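Local coordinates for sugar ABC transporter substrate-binding protein (Treponema pallidum subsp. pallidum, PDB 5U2P) that probably binds a still unidentified ligand, perhaps a sugar, in the periplasm and hands it to an ABC transporter for uptake, at residues 140-148 with 283-291; 190-201 with 225-236. One frame throughout, in Å; residues are numbered along the deposited sequence.

In the fold
Contact 1 and contact 2 lie in the same lobe, with centres about 20 Å apart, and contact 2 is nested along the sequence inside the loop that contact 1 closes. Contact 1 pairs strand 138-145 with strand 285-288 in a mixed sheet; contact 2 packs helix 191-214 against helix 227-238. The two meet where Leu-290 and Val-289, just past the second strand, touch Leu-192 and Lys-199, and where Asn-140 lies on Thr-191 and Asp-195. Helix 191-214 thus stands between sheet and outer helix, building one layered alpha/beta lobe of a solute-binding protein.

Contact 1 of 2, residues 140-148 with 283-291; sequences NALFYNKDL and INLGACVLP. With EDO (1,2-ethanediol), chain E.
A chi1 of 63° sets Tyr-144 CG between its backbone N and carbonyl carbon, which brings the ring across to the neighbouring strand, where Gly-286 CA lies over one face, 4.0 Å from the centroid, in a CH-pi contact. Cys-288 SG approaches the same ring obliquely and also packs on Leu-142 CD2, 3.8 Å away. The Tyr-144 hydroxyl is hydrogen-bonded to Glu-156, and Phe-149 stacks on the ring. Leu-142, CG anti to the backbone N (chi1 -175°), also sends CD1 to Leu-290 CD1, the two side chains crossing nearly at right angles. On the other face of the sheet, Ala-287 CB sits 3.5 Å from Phe-143 CE1, and Ala-273 of helix 270-279 touches both Phe-143 and Leu-285. The backbones join through reciprocal bonds in two hydrogen-bonded pairs, Leu-142 with Cys-288 and Tyr-144 with Gly-286; the bond from Gly-286 N to Tyr-144 O is nearly straight, at 171°. Lys-146 N continues the pairing to Asn-284 O (2.8 Å), where the strand turns into a helix. There the Asn-284 amide lies across the Lys-146 chain at about a right angle, ND2 by CB and OD1 by CD, and gives a weak bond from ND2 to Asp-147 OD1. Asn-145 OD1 caps the helix, accepting from Leu-148 N at 3.3 Å and weakly from Asp-147 N; a water joins this oxygen to Asp-147 OD2 and Asn-284 N. At the far end, Asn-140 grips both hydroxyls of a 1,2-ethanediol, probably from the crystallisation liquor, with ND2 2.7 Å from its O2; Ser-138 and Asp-377 also bond the diol. This is an antiparallel strand pair running into an N-capped helix, within an alpha/beta lobe of a solute-binding protein.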
loop_
_atom_site.group_PDB
_atom_site.type_symbol
_atom_site.label_atom_id
_atom_site.label_comp_id
_atom_site.label_asym_id
_atom_site.label_seq_id
_atom_site.Cartn_x
_atom_site.Cartn_y
_atom_site.Cartn_z
ATOM N N ASN A 140 -2.461 -3.495 4.637
ATOM C CA ASN A 140 -3.771 -3.685 5.273
ATOM C C ASN A 140 -3.873 -5.034 5.942
ATOM O O ASN A 140 -3.588 -6.069 5.332
ATOM C CB ASN A 140 -4.901 -3.558 4.237
ATOM C CG ASN A 140 -4.986 -2.162 3.630
ATOM O OD1 ASN A 140 -4.771 -1.157 4.298
ATOM N ND2 ASN A 140 -5.271 -2.105 2.336
ATOM N N ALA A 141 -4.299 -5.034 7.197
ATOM C CA ALA A 141 -4.521 -6.278 7.901
ATOM C C ALA A 141 -5.580 -6.112 8.996
ATOM O O ALA A 141 -5.974 -4.994 9.341
ATOM C CB ALA A 141 -3.188 -6.772 8.492
ATOM N N LEU A 142 -6.007 -7.241 9.542
ATOM C CA LEU A 142 -6.872 -7.296 10.715
ATOM C C LEU A 142 -6.001 -7.314 11.949
ATOM O O LEU A 142 -5.306 -8.294 12.220
ATOM C CB LEU A 142 -7.756 -8.537 10.658
ATOM C CG LEU A 142 -8.803 -8.662 11.768
ATOM C CD1 LEU A 142 -9.848 -7.553 11.684
ATOM C CD2 LEU A 142 -9.464 -10.041 11.682
ATOM N N PHE A 143 -6.024 -6.214 12.680
ATOM C CA PHE A 143 -5.287 -6.091 13.922
ATOM C C PHE A 143 -6.230 -6.336 15.087
ATOM O O PHE A 143 -7.371 -5.865 15.085
ATOM C CB PHE A 143 -4.644 -4.724 13.998
ATOM C CG PHE A 143 -3.644 -4.489 12.914
ATOM C CD1 PHE A 143 -2.365 -4.997 13.025
ATOM C CD2 PHE A 143 -3.987 -3.817 11.760
ATOM C CE1 PHE A 143 -1.434 -4.807 12.029
ATOM C CE2 PHE A 143 -3.068 -3.612 10.764
ATOM C CZ PHE A 143 -1.783 -4.119 10.893
ATOM N N TYR A 144 -5.780 -7.111 16.060
ATOM C CA TYR A 144 -6.633 -7.443 17.180
ATOM C C TYR A 144 -5.894 -7.443 18.504
ATOM O O TYR A 144 -4.658 -7.573 18.570
ATOM C CB TYR A 144 -7.306 -8.790 16.961
ATOM C CG TYR A 144 -6.386 -9.983 16.878
ATOM C CD1 TYR A 144 -5.828 -10.365 15.667
ATOM C CD2 TYR A 144 -6.092 -10.748 18.008
ATOM C CE1 TYR A 144 -4.992 -11.469 15.573
ATOM C CE2 TYR A 144 -5.264 -11.859 17.921
ATOM C CZ TYR A 144 -4.718 -12.210 16.703
ATOM O OH TYR A 144 -3.892 -13.296 16.584
ATOM N N ASN A 145 -6.684 -7.233 19.544
ATOM C CA ASN A 145 -6.204 -7.192 20.919
ATOM C C ASN A 145 -6.161 -8.607 21.493
ATOM O O ASN A 145 -7.195 -9.153 21.894
ATOM C CB ASN A 145 -7.101 -6.288 21.770
ATOM C CG ASN A 145 -6.562 -6.094 23.175
ATOM O OD1 ASN A 145 -5.883 -6.968 23.710
ATOM N ND2 ASN A 145 -6.843 -4.938 23.773
ATOM N N LYS A 146 -4.959 -9.181 21.533
ATOM C CA LYS A 146 -4.756 -10.570 21.962
ATOM C C LYS A 146 -5.280 -10.844 23.373
ATOM O O LYS A 146 -5.753 -11.942 23.655
ATOM C CB LYS A 146 -3.272 -10.929 21.915
ATOM C CG LYS A 146 -2.685 -11.155 20.544
ATOM C CD LYS A 146 -1.231 -11.602 20.657
ATOM C CE LYS A 146 -0.686 -12.079 19.326
ATOM N NZ LYS A 146 0.731 -12.524 19.436
ATOM N N ASP A 147 -5.192 -9.850 24.255
ATOM C CA ASP A 147 -5.636 -10.021 25.639
ATOM C C ASP A 147 -7.144 -10.127 25.715
ATOM O O ASP A 147 -7.663 -10.959 26.448
ATOM C CB ASP A 147 -5.162 -8.867 26.532
ATOM C CG ASP A 147 -3.663 -8.885 26.779
ATOM O OD1 ASP A 147 -3.041 -9.962 26.674
ATOM O OD2 ASP A 147 -3.105 -7.811 27.091
ATOM N N LEU A 148 -7.851 -9.285 24.964
ATOM C CA LEU A 148 -9.310 -9.362 24.915
ATOM C C LEU A 148 -9.753 -10.678 24.300
ATOM O O LEU A 148 -10.711 -11.300 24.760
ATOM C CB LEU A 148 -9.904 -8.211 24.108
ATOM C CG LEU A 148 -9.924 -6.833 24.749
ATOM C CD1 LEU A 148 -10.365 -5.799 23.726
ATOM C CD2 LEU A 148 -10.857 -6.822 25.955
ATOM N N ILE A 283 0.825 -2.938 24.791
ATOM C CA ILE A 283 -0.375 -3.589 24.313
ATOM C C ILE A 283 0.003 -4.845 23.522
ATOM O O ILE A 283 1.029 -4.892 22.857
ATOM C CB ILE A 283 -1.243 -2.631 23.459
ATOM C CG1 ILE A 283 -2.657 -3.193 23.300
ATOM C CG2 ILE A 283 -0.589 -2.341 22.139
ATOM C CD1 ILE A 283 -3.657 -2.169 22.813
ATOM N N ASN A 284 -0.828 -5.867 23.669
ATOM C CA ASN A 284 -0.610 -7.162 23.049
ATOM C C ASN A 284 -1.444 -7.277 21.770
ATOM O O ASN A 284 -2.605 -7.640 21.818
ATOM C CB ASN A 284 -0.972 -8.278 24.028
ATOM C CG ASN A 284 -0.418 -9.614 23.607
ATOM O OD1 ASN A 284 0.474 -9.686 22.758
ATOM N ND2 ASN A 284 -0.941 -10.684 24.196
ATOM N N LEU A 285 -0.827 -6.896 20.667
ATOM C CA LEU A 285 -1.513 -6.771 19.392
ATOM C C LEU A 285 -1.152 -7.930 18.489
ATOM O O LEU A 285 0.016 -8.282 18.363
ATOM C CB LEU A 285 -1.125 -5.444 18.731
ATOM C CG LEU A 285 -2.099 -4.765 17.778
ATOM C CD1 LEU A 285 -3.319 -4.340 18.540
ATOM C CD2 LEU A 285 -1.444 -3.552 17.126
ATOM N N GLY A 286 -2.156 -8.516 17.852
ATOM C CA GLY A 286 -1.936 -9.502 16.813
ATOM C C GLY A 286 -2.385 -8.953 15.476
ATOM O O GLY A 286 -3.108 -7.952 15.432
ATOM N N ALA A 287 -1.941 -9.588 14.395
ATOM C CA ALA A 287 -2.311 -9.182 13.035
ATOM C C ALA A 287 -2.451 -10.386 12.116
ATOM O O ALA A 287 -1.529 -11.196 11.985
ATOM C CB ALA A 287 -1.286 -8.227 12.464
ATOM N N CYS A 288 -3.579 -10.472 11.429
ATOM C CA CYS A 288 -3.834 -11.585 10.527
ATOM C C CYS A 288 -4.578 -11.119 9.293
ATOM O O CYS A 288 -5.013 -9.968 9.202
ATOM C CB CYS A 288 -4.638 -12.670 11.242
ATOM S SG CYS A 288 -6.270 -12.112 11.778
ATOM N N VAL A 289 -4.706 -12.025 8.334
ATOM C CA VAL A 289 -5.479 -11.772 7.131
ATOM C C VAL A 289 -6.932 -11.534 7.477
ATOM O O VAL A 289 -7.480 -12.202 8.355
ATOM C CB VAL A 289 -5.360 -12.951 6.156
ATOM C CG1 VAL A 289 -6.462 -12.924 5.100
ATOM C CG2 VAL A 289 -3.989 -12.922 5.515
ATOM N N LEU A 290 -7.568 -10.585 6.796
ATOM C CA LEU A 290 -9.010 -10.406 6.967
ATOM C C LEU A 290 -9.750 -11.402 6.084
ATOM O O LEU A 290 -9.741 -11.261 4.856
ATOM C CB LEU A 290 -9.437 -8.982 6.622
ATOM C CG LEU A 290 -10.940 -8.696 6.766
ATOM C CD1 LEU A 290 -11.356 -8.460 8.220
ATOM C CD2 LEU A 290 -11.287 -7.518 5.915
ATOM N N PRO A 291 -10.401 -12.418 6.693
ATOM C CA PRO A 291 -11.011 -13.438 5.827
ATOM C C PRO A 291 -12.363 -13.007 5.258
ATOM O O PRO A 291 -13.412 -13.430 5.751
ATOM C CB PRO A 291 -11.163 -14.633 6.765
ATOM C CG PRO A 291 -11.390 -14.014 8.110
ATOM C CD PRO A 291 -10.582 -12.736 8.124
HETATM C C1 EDO E . -3.634 1.739 1.831
HETATM O O1 EDO E . -3.505 0.825 2.919
HETATM C C2 EDO E . -4.672 1.298 0.811
HETATM O O2 EDO E . -5.635 0.363 1.294
HETATM O O HOH W 1 -3.252 -6.039 25.040
#

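Contact 2 of 2, residues 190-201 with 225-236; sequences HTLLADAITKVL and ALYPVLGAYLEL
Leu-193 stands over one face of the Tyr-233 ring, crossing it at about a right angle: its CB is above the ring centre, 4.1 Å from the centroid and 12° off the normal, a CH-pi contact. At the rim, Leu-192 CD2 comes in near the ring plane, 3.6 Å from Tyr-233 CE1, so neighbouring leucines hold a face and an edge. Leu-193 CD2 also reaches Leu-230 CD2 at 3.8 Å. Further along, Val-229 is a knob in the hole formed by Leu-193, Ala-196, Ile-197 and Val-200; in the conformer given, its CG2 meets Ile-197 CG1 at 4.0 Å. Leu-226 lies against Ile-197, and Ala-225 CB touches Leu-201 CD2, closing that end.

In the next shell, Phe-237 meets the Tyr-233 ring edge-to-face, Trp-160 and Leu-164 of helix 160-172 back Leu-236, and helix 406-417 covers Leu-230. Phe-267 of the sheet touches Leu-192. The helix axes approach to 9.7 Å at 153°, an apolar antiparallel helix pair with Val-229 as a knob in a hole of the other helix, layered outside the sheet of this alpha/beta lobe.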
loop_
_atom_site.group_PDB
_atom_site.type_symbol
_atom_site.label_atom_id
_atom_site.label_comp_id
_atom_site.label_asym_id
_atom_site.label_seq_id
_atom_site.Cartn_x
_atom_site.Cartn_y
_atom_site.Cartn_z
ATOM N N HIS A 190 -14.134 2.495 0.829
ATOM C CA HIS A 190 -13.388 2.370 2.071
ATOM C C HIS A 190 -12.415 1.186 2.017
ATOM O O HIS A 190 -12.646 0.207 1.321
ATOM C CB HIS A 190 -14.341 2.206 3.257
ATOM C CG HIS A 190 -13.617 2.182 4.559
ATOM N ND1 HIS A 190 -13.248 1.009 5.181
ATOM C CD2 HIS A 190 -13.109 3.187 5.308
ATOM C CE1 HIS A 190 -12.566 1.295 6.277
ATOM N NE2 HIS A 190 -12.463 2.612 6.374
ATOM N N THR A 191 -11.324 1.294 2.772
ATOM C CA THR A 191 -10.307 0.262 2.885
ATOM C C THR A 191 -10.799 -1.184 2.968
ATOM O O THR A 191 -10.221 -2.074 2.366
ATOM C CB THR A 191 -9.463 0.530 4.169
ATOM O OG1 THR A 191 -9.165 1.937 4.273
ATOM C CG2 THR A 191 -8.201 -0.281 4.165
ATOM N N LEU A 192 -11.818 -1.425 3.789
ATOM C CA LEU A 192 -12.354 -2.767 3.967
ATOM C C LEU A 192 -12.868 -3.346 2.657
ATOM O O LEU A 192 -12.479 -4.451 2.244
ATOM C CB LEU A 192 -13.488 -2.757 5.009
ATOM C CG LEU A 192 -14.243 -4.069 5.211
ATOM C CD1 LEU A 192 -13.278 -5.107 5.653
ATOM C CD2 LEU A 192 -15.338 -3.890 6.247
ATOM N N LEU A 193 -13.738 -2.603 1.990
ATOM C CA LEU A 193 -14.276 -3.091 0.728
ATOM C C LEU A 193 -13.192 -3.076 -0.356
ATOM O O LEU A 193 -13.141 -3.972 -1.210
ATOM C CB LEU A 193 -15.487 -2.260 0.297
ATOM C CG LEU A 193 -16.301 -2.820 -0.864
ATOM C CD1 LEU A 193 -16.772 -4.248 -0.563
ATOM C CD2 LEU A 193 -17.489 -1.903 -1.147
ATOM N N ALA A 194 -12.319 -2.072 -0.323
ATOM C CA ALA A 194 -11.200 -2.001 -1.272
ATOM C C ALA A 194 -10.328 -3.253 -1.196
ATOM O O ALA A 194 -9.946 -3.827 -2.218
ATOM C CB ALA A 194 -10.369 -0.763 -1.019
ATOM N N ASP A 195 -9.985 -3.650 0.027
ATOM C CA ASP A 195 -9.191 -4.848 0.242
ATOM C C ASP A 195 -9.865 -6.063 -0.399
ATOM O O ASP A 195 -9.259 -6.799 -1.192
ATOM C CB ASP A 195 -8.979 -5.061 1.745
ATOM C CG ASP A 195 -8.211 -6.320 2.060
ATOM O OD1 ASP A 195 -6.959 -6.280 1.983
ATOM O OD2 ASP A 195 -8.855 -7.344 2.397
ATOM N N ALA A 196 -11.145 -6.250 -0.097
ATOM C CA ALA A 196 -11.844 -7.435 -0.553
ATOM C C ALA A 196 -12.034 -7.461 -2.063
ATOM O O ALA A 196 -11.837 -8.505 -2.686
ATOM C CB ALA A 196 -13.176 -7.533 0.157
ATOM N N ILE A 197 -12.406 -6.325 -2.655
ATOM C CA ILE A 197 -12.566 -6.239 -4.105
ATOM C C ILE A 197 -11.230 -6.559 -4.775
ATOM O O ILE A 197 -11.173 -7.261 -5.796
ATOM C CB ILE A 197 -13.059 -4.837 -4.548
ATOM C CG1 ILE A 197 -14.513 -4.618 -4.112
ATOM C CG2 ILE A 197 -12.929 -4.655 -6.078
ATOM C CD1 ILE A 197 -15.015 -3.197 -4.288
ATOM N N THR A 198 -10.159 -6.035 -4.197
ATOM C CA THR A 198 -8.845 -6.165 -4.808
ATOM C C THR A 198 -8.444 -7.640 -4.810
ATOM O O THR A 198 -7.914 -8.162 -5.813
ATOM C CB THR A 198 -7.792 -5.285 -4.068
ATOM O OG1 THR A 198 -8.134 -3.903 -4.241
ATOM C CG2 THR A 198 -6.384 -5.514 -4.638
ATOM N N LYS A 199 -8.713 -8.327 -3.706
ATOM C CA LYS A 199 -8.328 -9.727 -3.586
ATOM C C LYS A 199 -9.106 -10.641 -4.539
ATOM O O LYS A 199 -8.532 -11.549 -5.114
ATOM C CB LYS A 199 -8.498 -10.209 -2.150
ATOM C CG LYS A 199 -7.450 -9.669 -1.224
ATOM C CD LYS A 199 -7.567 -10.308 0.149
ATOM C CE LYS A 199 -6.529 -9.770 1.075
ATOM N NZ LYS A 199 -6.205 -10.753 2.155
ATOM N N VAL A 200 -10.401 -10.415 -4.697
ATOM C CA VAL A 200 -11.172 -11.307 -5.560
ATOM C C VAL A 200 -10.738 -11.104 -7.014
ATOM O O VAL A 200 -10.666 -12.061 -7.780
ATOM C CB VAL A 200 -12.698 -11.104 -5.395
ATOM C CG1 VAL A 200 -13.125 -9.704 -5.816
ATOM C CG2 VAL A 200 -13.461 -12.175 -6.169
ATOM N N LEU A 201 -10.396 -9.872 -7.381
ATOM C CA LEU A 201 -10.017 -9.568 -8.769
ATOM C C LEU A 201 -8.563 -9.898 -9.112
ATOM O O LEU A 201 -8.239 -10.135 -10.275
ATOM C CB LEU A 201 -10.266 -8.091 -9.083
ATOM C CG LEU A 201 -11.731 -7.641 -9.115
ATOM C CD1 LEU A 201 -11.805 -6.139 -9.328
ATOM C CD2 LEU A 201 -12.542 -8.381 -10.180
ATOM N N ALA A 225 -18.534 -10.136 -10.304
ATOM C CA ALA A 225 -17.488 -10.726 -9.479
ATOM C C ALA A 225 -17.534 -10.110 -8.084
ATOM O O ALA A 225 -17.137 -10.745 -7.110
ATOM C CB ALA A 225 -16.101 -10.529 -10.121
ATOM N N LEU A 226 -18.024 -8.872 -8.007
ATOM C CA LEU A 226 -18.131 -8.125 -6.750
ATOM C C LEU A 226 -19.356 -8.490 -5.918
ATOM O O LEU A 226 -19.469 -8.048 -4.764
ATOM C CB LEU A 226 -18.165 -6.622 -7.037
ATOM C CG LEU A 226 -16.804 -5.944 -7.204
ATOM C CD1 LEU A 226 -15.857 -6.792 -7.978
ATOM C CD2 LEU A 226 -16.944 -4.603 -7.877
ATOM N N TYR A 227 -20.296 -9.240 -6.506
ATOM C CA TYR A 227 -21.535 -9.609 -5.807
ATOM C C TYR A 227 -21.293 -10.245 -4.422
ATOM O O TYR A 227 -21.891 -9.805 -3.422
ATOM C CB TYR A 227 -22.376 -10.550 -6.679
ATOM C CG TYR A 227 -23.623 -11.075 -5.995
ATOM C CD1 TYR A 227 -24.802 -10.340 -5.999
ATOM C CD2 TYR A 227 -23.623 -12.311 -5.359
ATOM C CE1 TYR A 227 -25.949 -10.818 -5.368
ATOM C CE2 TYR A 227 -24.767 -12.802 -4.735
ATOM C CZ TYR A 227 -25.924 -12.049 -4.746
ATOM O OH TYR A 227 -27.053 -12.531 -4.125
ATOM N N PRO A 228 -20.431 -11.275 -4.347
ATOM C CA PRO A 228 -20.216 -11.891 -3.033
ATOM C C PRO A 228 -19.528 -10.993 -2.004
ATOM O O PRO A 228 -19.847 -11.115 -0.827
ATOM C CB PRO A 228 -19.351 -13.122 -3.354
ATOM C CG PRO A 228 -18.782 -12.863 -4.703
ATOM C CD PRO A 228 -19.801 -12.062 -5.424
ATOM N N VAL A 229 -18.618 -10.102 -2.412
ATOM C CA VAL A 229 -17.920 -9.278 -1.425
ATOM C C VAL A 229 -18.819 -8.136 -0.954
ATOM O O VAL A 229 -18.730 -7.704 0.198
ATOM C CB VAL A 229 -16.577 -8.709 -1.965
ATOM C CG1 VAL A 229 -15.718 -9.837 -2.524
ATOM C CG2 VAL A 229 -16.805 -7.648 -3.017
ATOM N N LEU A 230 -19.688 -7.645 -1.833
ATOM C CA LEU A 230 -20.682 -6.669 -1.416
ATOM C C LEU A 230 -21.636 -7.347 -0.441
ATOM O O LEU A 230 -22.048 -6.750 0.555
ATOM C CB LEU A 230 -21.428 -6.090 -2.629
ATOM C CG LEU A 230 -20.575 -5.142 -3.466
ATOM C CD1 LEU A 230 -21.261 -4.878 -4.796
ATOM C CD2 LEU A 230 -20.296 -3.831 -2.767
ATOM N N GLY A 231 -21.966 -8.608 -0.714
ATOM C CA GLY A 231 -22.797 -9.394 0.183
ATOM C C GLY A 231 -22.190 -9.485 1.586
ATOM O O GLY A 231 -22.879 -9.329 2.591
ATOM N N ALA A 232 -20.889 -9.751 1.642
ATOM C CA ALA A 232 -20.162 -9.841 2.916
ATOM C C ALA A 232 -20.216 -8.527 3.673
ATOM O O ALA A 232 -20.489 -8.473 4.889
ATOM C CB ALA A 232 -18.697 -10.243 2.654
ATOM N N TYR A 233 -19.942 -7.455 2.941
ATOM C CA TYR A 233 -19.972 -6.095 3.469
ATOM C C TYR A 233 -21.328 -5.823 4.133
ATOM O O TYR A 233 -21.425 -5.427 5.295
ATOM C CB TYR A 233 -19.693 -5.131 2.310
ATOM C CG TYR A 233 -19.154 -3.763 2.649
ATOM C CD1 TYR A 233 -18.189 -3.593 3.628
ATOM C CD2 TYR A 233 -19.568 -2.644 1.940
ATOM C CE1 TYR A 233 -17.679 -2.345 3.914
ATOM C CE2 TYR A 233 -19.058 -1.386 2.220
ATOM C CZ TYR A 233 -18.112 -1.243 3.213
ATOM O OH TYR A 233 -17.593 0.005 3.514
ATOM N N LEU A 234 -22.383 -6.086 3.372
ATOM C CA LEU A 234 -23.758 -5.956 3.826
ATOM C C LEU A 234 -24.059 -6.751 5.082
ATOM O O LEU A 234 -24.761 -6.272 5.975
ATOM C CB LEU A 234 -24.680 -6.398 2.685
ATOM C CG LEU A 234 -24.771 -5.394 1.534
ATOM C CD1 LEU A 234 -25.422 -6.032 0.304
ATOM C CD2 LEU A 234 -25.570 -4.175 1.996
ATOM N N GLU A 235 -23.531 -7.972 5.145
ATOM C CA GLU A 235 -23.781 -8.844 6.288
ATOM C C GLU A 235 -23.152 -8.244 7.542
ATOM O O GLU A 235 -23.746 -8.300 8.626
ATOM C CB GLU A 235 -23.240 -10.251 6.018
ATOM C CG GLU A 235 -23.588 -11.282 7.088
ATOM C CD GLU A 235 -25.073 -11.606 7.144
ATOM O OE1 GLU A 235 -25.808 -11.257 6.197
ATOM O OE2 GLU A 235 -25.504 -12.213 8.140
ATOM N N LEU A 236 -21.958 -7.662 7.406
ATOM C CA LEU A 236 -21.322 -6.996 8.550
ATOM C C LEU A 236 -22.190 -5.839 9.067
ATOM O O LEU A 236 -22.321 -5.666 10.277
ATOM C CB LEU A 236 -19.922 -6.483 8.193
ATOM C CG LEU A 236 -18.877 -7.561 7.882
ATOM C CD1 LEU A 236 -17.579 -6.903 7.507
ATOM C CD2 LEU A 236 -18.639 -8.517 9.043
#